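Local coordinates for ABC transporter (Caldanaerobius, PDB 4G68), which probably captures xylan-derived oligosaccharides outside the cell as the solute-binding component of an ABC transporter, at residues 201-209 against 274-282. Numbering follows the deposited sequence.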
loop_
_atom_site.group_PDB
_atom_site.type_symbol
_atom_site.label_atom_id
_atom_site.label_comp_id
_atom_site.label_asym_id
_atom_site.label_seq_id
_atom_site.Cartn_x
_atom_site.Cartn_y
_atom_site.Cartn_z
ATOM N N TRP C 201 -8.322 4.599 -4.757
ATOM C CA TRP C 201 -7.082 3.889 -4.664
ATOM C C TRP C 201 -7.228 2.367 -4.472
ATOM O O TRP C 201 -6.530 1.648 -5.107
ATOM C CB TRP C 201 -6.047 4.567 -3.736
ATOM C CG TRP C 201 -6.371 4.424 -2.309
ATOM C CD1 TRP C 201 -7.021 5.336 -1.475
ATOM C CD2 TRP C 201 -6.148 3.241 -1.497
ATOM N NE1 TRP C 201 -7.181 4.817 -0.227
ATOM C CE2 TRP C 201 -6.672 3.553 -0.170
ATOM C CE3 TRP C 201 -5.511 2.001 -1.712
ATOM C CZ2 TRP C 201 -6.628 2.631 0.872
ATOM C CZ3 TRP C 201 -5.471 1.105 -0.670
ATOM C CH2 TRP C 201 -6.007 1.414 0.602
ATOM N N PRO C 202 -8.157 1.879 -3.653
ATOM C CA PRO C 202 -8.154 0.406 -3.515
ATOM C C PRO C 202 -8.420 -0.361 -4.833
ATOM O O PRO C 202 -7.748 -1.349 -5.088
ATOM C CB PRO C 202 -9.235 0.148 -2.473
ATOM C CG PRO C 202 -9.408 1.433 -1.759
ATOM C CD PRO C 202 -9.200 2.491 -2.811
ATOM N N GLY C 203 -9.371 0.090 -5.670
ATOM C CA GLY C 203 -9.650 -0.594 -6.946
ATOM C C GLY C 203 -8.558 -0.426 -7.970
ATOM O O GLY C 203 -8.425 -1.251 -8.944
ATOM N N MET C 204 -7.827 0.690 -7.806
ATOM C CA MET C 204 -6.718 1.043 -8.647
ATOM C C MET C 204 -5.656 -0.093 -8.530
ATOM O O MET C 204 -5.201 -0.552 -9.511
ATOM C CB MET C 204 -6.185 2.403 -8.151
ATOM C CG MET C 204 -5.409 3.208 -9.148
ATOM S SD MET C 204 -3.936 4.027 -8.413
ATOM C CE MET C 204 -3.175 2.559 -7.652
ATOM N N TRP C 205 -5.249 -0.474 -7.314
ATOM C CA TRP C 205 -4.506 -1.789 -7.088
ATOM C C TRP C 205 -4.806 -2.989 -8.027
ATOM O O TRP C 205 -3.862 -3.694 -8.540
ATOM C CB TRP C 205 -4.636 -2.203 -5.616
ATOM C CG TRP C 205 -3.668 -1.423 -4.783
ATOM C CD1 TRP C 205 -3.629 -0.033 -4.604
ATOM C CD2 TRP C 205 -2.501 -1.935 -4.059
ATOM N NE1 TRP C 205 -2.509 0.330 -3.879
ATOM C CE2 TRP C 205 -1.798 -0.757 -3.524
ATOM C CE3 TRP C 205 -1.949 -3.189 -3.865
ATOM C CZ2 TRP C 205 -0.655 -0.882 -2.746
ATOM C CZ3 TRP C 205 -0.814 -3.316 -3.103
ATOM C CH2 TRP C 205 -0.157 -2.189 -2.565
ATOM N N TYR C 206 -6.103 -3.262 -8.225
ATOM C CA TYR C 206 -6.549 -4.319 -9.100
ATOM C C TYR C 206 -6.052 -4.025 -10.489
ATOM O O TYR C 206 -5.424 -4.910 -11.104
ATOM C CB TYR C 206 -8.102 -4.415 -9.094
ATOM C CG TYR C 206 -8.749 -4.986 -7.876
ATOM C CD1 TYR C 206 -9.631 -6.061 -8.011
ATOM C CD2 TYR C 206 -8.615 -4.399 -6.607
ATOM C CE1 TYR C 206 -10.266 -6.594 -6.920
ATOM C CE2 TYR C 206 -9.287 -4.918 -5.496
ATOM C CZ TYR C 206 -10.122 -6.009 -5.679
ATOM O OH TYR C 206 -10.789 -6.611 -4.614
ATOM N N TYR C 207 -6.296 -2.795 -10.980
ATOM C CA TYR C 207 -5.921 -2.475 -12.380
ATOM C C TYR C 207 -4.412 -2.482 -12.559
ATOM O O TYR C 207 -3.887 -3.107 -13.468
ATOM C CB TYR C 207 -6.456 -1.064 -12.842
ATOM C CG TYR C 207 -5.903 -0.783 -14.185
ATOM C CD1 TYR C 207 -6.563 -1.229 -15.332
ATOM C CD2 TYR C 207 -4.650 -0.192 -14.329
ATOM C CE1 TYR C 207 -5.983 -1.041 -16.601
ATOM C CE2 TYR C 207 -4.053 -0.035 -15.561
ATOM C CZ TYR C 207 -4.733 -0.431 -16.707
ATOM O OH TYR C 207 -4.125 -0.208 -17.928
ATOM N N ASP C 208 -3.699 -1.740 -11.700
ATOM C CA ASP C 208 -2.213 -1.835 -11.677
ATOM C C ASP C 208 -1.652 -3.253 -11.725
ATOM O O ASP C 208 -0.749 -3.537 -12.536
ATOM C CB ASP C 208 -1.629 -1.124 -10.462
ATOM C CG ASP C 208 -1.913 0.351 -10.453
ATOM O OD1 ASP C 208 -2.541 0.813 -11.393
ATOM O OD2 ASP C 208 -1.538 1.053 -9.471
ATOM N N MET C 209 -2.179 -4.122 -10.847
ATOM C CA MET C 209 -1.676 -5.506 -10.786
ATOM C C MET C 209 -1.872 -6.207 -12.110
ATOM O O MET C 209 -0.973 -6.916 -12.573
ATOM C CB MET C 209 -2.348 -6.378 -9.712
ATOM C CG MET C 209 -2.344 -7.869 -10.180
ATOM S SD MET C 209 -0.652 -8.541 -10.045
ATOM C CE MET C 209 -0.295 -7.905 -8.395
ATOM N N MET C 274 -12.994 -13.409 -1.267
ATOM C CA MET C 274 -11.700 -12.786 -1.540
ATOM C C MET C 274 -11.632 -11.269 -1.316
ATOM O O MET C 274 -12.651 -10.599 -1.126
ATOM C CB MET C 274 -11.146 -13.120 -2.980
ATOM C CG MET C 274 -11.280 -14.581 -3.437
ATOM S SD MET C 274 -10.914 -14.947 -5.179
ATOM C CE MET C 274 -9.134 -15.113 -5.181
ATOM N N TYR C 275 -10.382 -10.788 -1.148
ATOM C CA TYR C 275 -10.030 -9.345 -1.065
ATOM C C TYR C 275 -8.700 -9.247 -1.701
ATOM O O TYR C 275 -7.825 -10.114 -1.465
ATOM C CB TYR C 275 -9.780 -8.997 0.319
ATOM C CG TYR C 275 -9.498 -7.590 0.639
ATOM C CD1 TYR C 275 -10.522 -6.745 1.089
ATOM C CD2 TYR C 275 -8.166 -7.097 0.640
ATOM C CE1 TYR C 275 -10.256 -5.429 1.432
ATOM C CE2 TYR C 275 -7.913 -5.777 0.987
ATOM C CZ TYR C 275 -8.944 -4.943 1.383
ATOM O OH TYR C 275 -8.666 -3.607 1.703
ATOM N N PHE C 276 -8.498 -8.157 -2.437
ATOM C CA PHE C 276 -7.194 -7.945 -2.966
ATOM C C PHE C 276 -6.636 -6.565 -2.631
ATOM O O PHE C 276 -7.273 -5.557 -2.806
ATOM C CB PHE C 276 -7.193 -8.184 -4.479
ATOM C CG PHE C 276 -5.892 -7.876 -5.107
ATOM C CD1 PHE C 276 -4.857 -8.794 -5.049
ATOM C CD2 PHE C 276 -5.673 -6.640 -5.722
ATOM C CE1 PHE C 276 -3.614 -8.509 -5.571
ATOM C CE2 PHE C 276 -4.417 -6.341 -6.227
ATOM C CZ PHE C 276 -3.416 -7.268 -6.171
ATOM N N GLY C 277 -5.422 -6.530 -2.118
ATOM C CA GLY C 277 -4.951 -5.212 -1.854
ATOM C C GLY C 277 -3.583 -5.253 -1.305
ATOM O O GLY C 277 -2.775 -6.134 -1.666
ATOM N N GLY C 278 -3.319 -4.258 -0.484
ATOM C CA GLY C 278 -2.034 -4.161 0.181
ATOM C C GLY C 278 -1.885 -5.162 1.320
ATOM O O GLY C 278 -2.871 -5.567 1.999
ATOM N N ASN C 279 -0.636 -5.561 1.544
ATOM C CA ASN C 279 -0.339 -6.367 2.699
ATOM C C ASN C 279 -0.789 -5.676 4.041
ATOM O O ASN C 279 -0.985 -6.360 5.052
ATOM C CB ASN C 279 1.177 -6.553 2.721
ATOM C CG ASN C 279 1.879 -5.222 2.789
ATOM O OD1 ASN C 279 1.829 -4.414 1.836
ATOM N ND2 ASN C 279 2.413 -4.918 3.960
ATOM N N PHE C 280 -0.874 -4.322 4.059
ATOM C CA PHE C 280 -1.126 -3.527 5.312
ATOM C C PHE C 280 -2.534 -3.786 5.821
ATOM O O PHE C 280 -2.835 -3.615 7.050
ATOM C CB PHE C 280 -1.004 -2.008 5.052
ATOM C CG PHE C 280 -1.498 -1.598 3.662
ATOM C CD1 PHE C 280 -2.884 -1.377 3.432
ATOM C CD2 PHE C 280 -0.577 -1.375 2.631
ATOM C CE1 PHE C 280 -3.309 -0.973 2.164
ATOM C CE2 PHE C 280 -0.988 -1.018 1.366
ATOM C CZ PHE C 280 -2.361 -0.795 1.140
ATOM N N ASP C 281 -3.383 -4.233 4.878
ATOM C CA ASP C 281 -4.749 -4.640 5.220
ATOM C C ASP C 281 -4.825 -5.924 5.997
ATOM O O ASP C 281 -5.839 -6.210 6.628
ATOM C CB ASP C 281 -5.666 -4.641 3.981
ATOM C CG ASP C 281 -5.991 -3.215 3.508
ATOM O OD1 ASP C 281 -5.783 -2.236 4.303
ATOM O OD2 ASP C 281 -6.465 -3.116 2.345
ATOM N N ALA C 282 -3.749 -6.698 6.012
ATOM C CA ALA C 282 -3.721 -7.955 6.823
ATOM C C ALA C 282 -4.176 -7.798 8.212
ATOM O O ALA C 282 -4.952 -8.633 8.677
ATOM C CB ALA C 282 -2.349 -8.575 6.827
HETATM O O HOH W 1 -6.975 -2.360 -2.442
#
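Helix 201-209 and strand 274-278 cross almost perpendicularly, at 89°, their axes 7.7 Å apart at closest approach, with the CA atoms of Trp205 and Gly277, and of Tyr206 and Phe276, nearest each other. Phe276 points its side chain toward the helix and packs against it. With CG anti to the backbone N (chi1 175°), the ring turns its edge to the face of Tyr206, an edge-to-face pair with planes at 82°. CD2 of Phe276 lies 3.8 Å from CD2 of Tyr206, while CB of Phe276 sits over the same ring in a CH-pi contact. Farther out, CE2 of Phe276 abuts the carbonyl O of Trp205 at 3.6 Å, and CZ of Phe276 meets CB of Met209 at 3.8 Å.

Where the strand gives way to the short 3-10 turn, the indole of Trp205 lies against the main chain of Gly277 and Gly278: its CZ3 is 3.6 Å from CA of Gly278, whose N sits over one face. Phe280 presents its edge to this indole in an offset edge-to-face pair, and CE1 of Phe280 touches CH2 of Trp201 at 3.9 Å. A water donates to both Pro202 O and Phe276 O, bridging the backbones.

Trp201 NE1 is hydrogen-bonded to OD2 of Asp80. The contact lays a helix crosswise on the mixed sheet of this solute-binding protein fold, buried near the chain's centre; strand 274-278 pairs antiparallel with strand 144-160, whose Gln153 and Ser155 touch Trp205 and Met209, respectively, and helix 260-268 contributes Arg260 against Trp201 and Phe280.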